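Local coordinates for ATP-dependent DNA helicase uvsW (Enterobacteria phage T4, PDB 1RIF), which couples ATP hydrolysis to 3'-5' translocation and unwinding of duplex DNA, driving branch migration of Holliday junctions and the remodelling of stalled replication forks, at residues I3-H8 / V13-E18. The protein carries 1 engineered substitution. Numbering follows the deposited sequence.
Sequences IKVHFH and VRIDCE
R14 brings the NH2 end of its guanidinium over one face of the H6 imidazole, near the rim, while the rest of the group lies over H6 CB. The ring and guanidinium planes are only 10° apart. R14 NH2 stands 3.3 Å above the plane of the H6 ring, and R14 CZ is 4.0 Å from H6 CB. The torsions of R14 account for this placement: CG is anti to the backbone N, and a bend at chi3 (79°) folds the head back across the neighbouring strand. The same head is tied along its own strand, because R14 NE donates to the syn lone pair of D16 OD1 at 3.2 Å in a salt bridge. That bond is bent, with an N-H...O angle of 140°, and the carboxylate oxygen is tilted out of the guanidinium plane. The side chain of D16 crosses that of H6 at about a right angle. W80 adds an edge-to-face ring contact to H6.

Beneath these side chains, 3-8 and 13-16 form an antiparallel beta hairpin in the N-terminal UvsW domain. They are the two central strands of a four-stranded mixed sheet whose outer strands are 59-61, beside 13-16, and 79-81, beside 3-8. The hydrogen-bonded pairs of the hairpin are K4 with D16 and H6 with R14. Each has reciprocal bonds, the shortest running from H6 N to R14 O at 2.8 Å.

V5 and I15, a non-hydrogen-bonded pair, direct their side chains to the opposite side of the sheet from H6, R14 and D16. V5 CG1 reaches V13 CB at 3.8 Å, whereas I3 and I15 lie side by side with their CG2 methyls 3.8 Å apart. L25 of helix 19-28 packs on I15, and I85 touches both V5 and V13.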
loop_
_atom_site.group_PDB
_atom_site.type_symbol
_atom_site.label_atom_id
_atom_site.label_comp_id
_atom_site.label_asym_id
_atom_site.label_seq_id
_atom_site.Cartn_x
_atom_site.Cartn_y
_atom_site.Cartn_z
ATOM N N ILE A 3 7.027 -6.406 -25.464
ATOM C CA ILE A 3 6.574 -6.613 -24.099
ATOM C C ILE A 3 5.090 -6.321 -23.961
ATOM O O ILE A 3 4.618 -5.269 -24.381
ATOM C CB ILE A 3 7.341 -5.690 -23.132
ATOM C CG1 ILE A 3 8.839 -5.999 -23.190
ATOM C CG2 ILE A 3 6.809 -5.856 -21.726
ATOM C CD1 ILE A 3 9.682 -5.051 -22.388
ATOM N N LYS A 4 4.358 -7.266 -23.380
ATOM C CA LYS A 4 2.925 -7.108 -23.143
ATOM C C LYS A 4 2.694 -7.286 -21.654
ATOM O O LYS A 4 2.966 -8.350 -21.103
ATOM C CB LYS A 4 2.108 -8.151 -23.920
ATOM C CG LYS A 4 1.852 -7.792 -25.379
ATOM C CD LYS A 4 0.888 -8.774 -26.027
ATOM C CE LYS A 4 0.533 -8.360 -27.455
ATOM N NZ LYS A 4 -0.118 -9.468 -28.232
ATOM N N VAL A 5 2.206 -6.240 -20.997
ATOM C CA VAL A 5 1.953 -6.303 -19.564
ATOM C C VAL A 5 0.457 -6.467 -19.288
ATOM O O VAL A 5 -0.350 -5.575 -19.560
ATOM C CB VAL A 5 2.510 -5.044 -18.864
ATOM C CG1 VAL A 5 2.313 -5.143 -17.368
ATOM C CG2 VAL A 5 3.989 -4.903 -19.182
ATOM N N HIS A 6 0.098 -7.627 -18.751
ATOM C CA HIS A 6 -1.291 -7.942 -18.458
ATOM C C HIS A 6 -1.672 -7.767 -17.005
ATOM O O HIS A 6 -0.858 -7.935 -16.099
ATOM C CB HIS A 6 -1.615 -9.384 -18.857
ATOM C CG HIS A 6 -1.421 -9.672 -20.310
ATOM N ND1 HIS A 6 -0.208 -10.069 -20.835
ATOM C CD2 HIS A 6 -2.278 -9.597 -21.356
ATOM C CE1 HIS A 6 -0.329 -10.224 -22.142
ATOM N NE2 HIS A 6 -1.574 -9.943 -22.483
ATOM N N PHE A 7 -2.934 -7.438 -16.793
ATOM C CA PHE A 7 -3.442 -7.276 -15.454
ATOM C C PHE A 7 -3.450 -8.686 -14.831
ATOM O O PHE A 7 -3.654 -9.680 -15.531
ATOM C CB PHE A 7 -4.860 -6.702 -15.517
ATOM C CG PHE A 7 -5.440 -6.365 -14.176
ATOM C CD1 PHE A 7 -5.252 -5.101 -13.620
ATOM C CD2 PHE A 7 -6.156 -7.318 -13.456
ATOM C CE1 PHE A 7 -5.768 -4.794 -12.368
ATOM C CE2 PHE A 7 -6.675 -7.018 -12.203
ATOM C CZ PHE A 7 -6.479 -5.751 -11.660
ATOM N N HIS A 8 -3.210 -8.758 -13.524
ATOM C CA HIS A 8 -3.186 -10.008 -12.764
ATOM C C HIS A 8 -3.408 -9.580 -11.307
ATOM O O HIS A 8 -2.456 -9.397 -10.555
ATOM C CB HIS A 8 -1.815 -10.683 -12.906
ATOM C CG HIS A 8 -1.678 -11.944 -12.111
ATOM N ND1 HIS A 8 -2.121 -13.166 -12.570
ATOM C CD2 HIS A 8 -1.205 -12.162 -10.861
ATOM C CE1 HIS A 8 -1.931 -14.080 -11.634
ATOM N NE2 HIS A 8 -1.378 -13.497 -10.587
ATOM N N VAL A 13 1.380 -7.581 -11.708
ATOM C CA VAL A 13 1.002 -7.551 -13.114
ATOM C C VAL A 13 1.834 -8.681 -13.713
ATOM O O VAL A 13 2.856 -9.058 -13.140
ATOM C CB VAL A 13 1.368 -6.219 -13.813
ATOM C CG1 VAL A 13 0.431 -5.118 -13.346
ATOM C CG2 VAL A 13 2.818 -5.854 -13.533
ATOM N N ARG A 14 1.398 -9.239 -14.836
ATOM C CA ARG A 14 2.144 -10.321 -15.465
ATOM C C ARG A 14 2.806 -9.814 -16.722
ATOM O O ARG A 14 2.189 -9.102 -17.507
ATOM C CB ARG A 14 1.225 -11.489 -15.822
ATOM C CG ARG A 14 1.989 -12.681 -16.365
ATOM C CD ARG A 14 1.083 -13.812 -16.806
ATOM N NE ARG A 14 0.488 -13.577 -18.120
ATOM C CZ ARG A 14 -0.774 -13.213 -18.317
ATOM N NH1 ARG A 14 -1.587 -13.034 -17.280
ATOM N NH2 ARG A 14 -1.228 -13.044 -19.553
ATOM N N ILE A 15 4.062 -10.186 -16.922
ATOM C CA ILE A 15 4.790 -9.749 -18.104
ATOM C C ILE A 15 5.037 -10.871 -19.112
ATOM O O ILE A 15 5.486 -11.956 -18.752
ATOM C CB ILE A 15 6.141 -9.133 -17.724
ATOM C CG1 ILE A 15 5.937 -8.063 -16.646
ATOM C CG2 ILE A 15 6.802 -8.538 -18.968
ATOM C CD1 ILE A 15 7.211 -7.385 -16.188
ATOM N N ASP A 16 4.730 -10.585 -20.374
ATOM C CA ASP A 16 4.903 -11.518 -21.486
ATOM C C ASP A 16 6.023 -10.998 -22.358
ATOM O O ASP A 16 5.971 -9.866 -22.819
ATOM C CB ASP A 16 3.626 -11.595 -22.318
ATOM C CG ASP A 16 2.573 -12.479 -21.687
ATOM O OD1 ASP A 16 2.386 -12.410 -20.451
ATOM O OD2 ASP A 16 1.922 -13.241 -22.437
ATOM N N CYS A 17 7.035 -11.823 -22.588
ATOM C CA CYS A 17 8.175 -11.415 -23.400
ATOM C C CYS A 17 9.058 -12.619 -23.702
ATOM O O CYS A 17 8.729 -13.749 -23.344
ATOM C CB CYS A 17 8.998 -10.374 -22.649
ATOM S SG CYS A 17 9.697 -11.026 -21.114
ATOM N N GLU A 18 10.182 -12.371 -24.363
ATOM C CA GLU A 18 11.114 -13.443 -24.694
ATOM C C GLU A 18 11.808 -13.927 -23.427
ATOM O O GLU A 18 11.633 -13.348 -22.349
ATOM C CB GLU A 18 12.168 -12.957 -25.691
ATOM C CG GLU A 18 12.007 -13.527 -27.091
ATOM C CD GLU A 18 10.706 -13.106 -27.756
ATOM O OE1 GLU A 18 10.518 -11.891 -27.992
ATOM O OE2 GLU A 18 9.874 -13.994 -28.044
#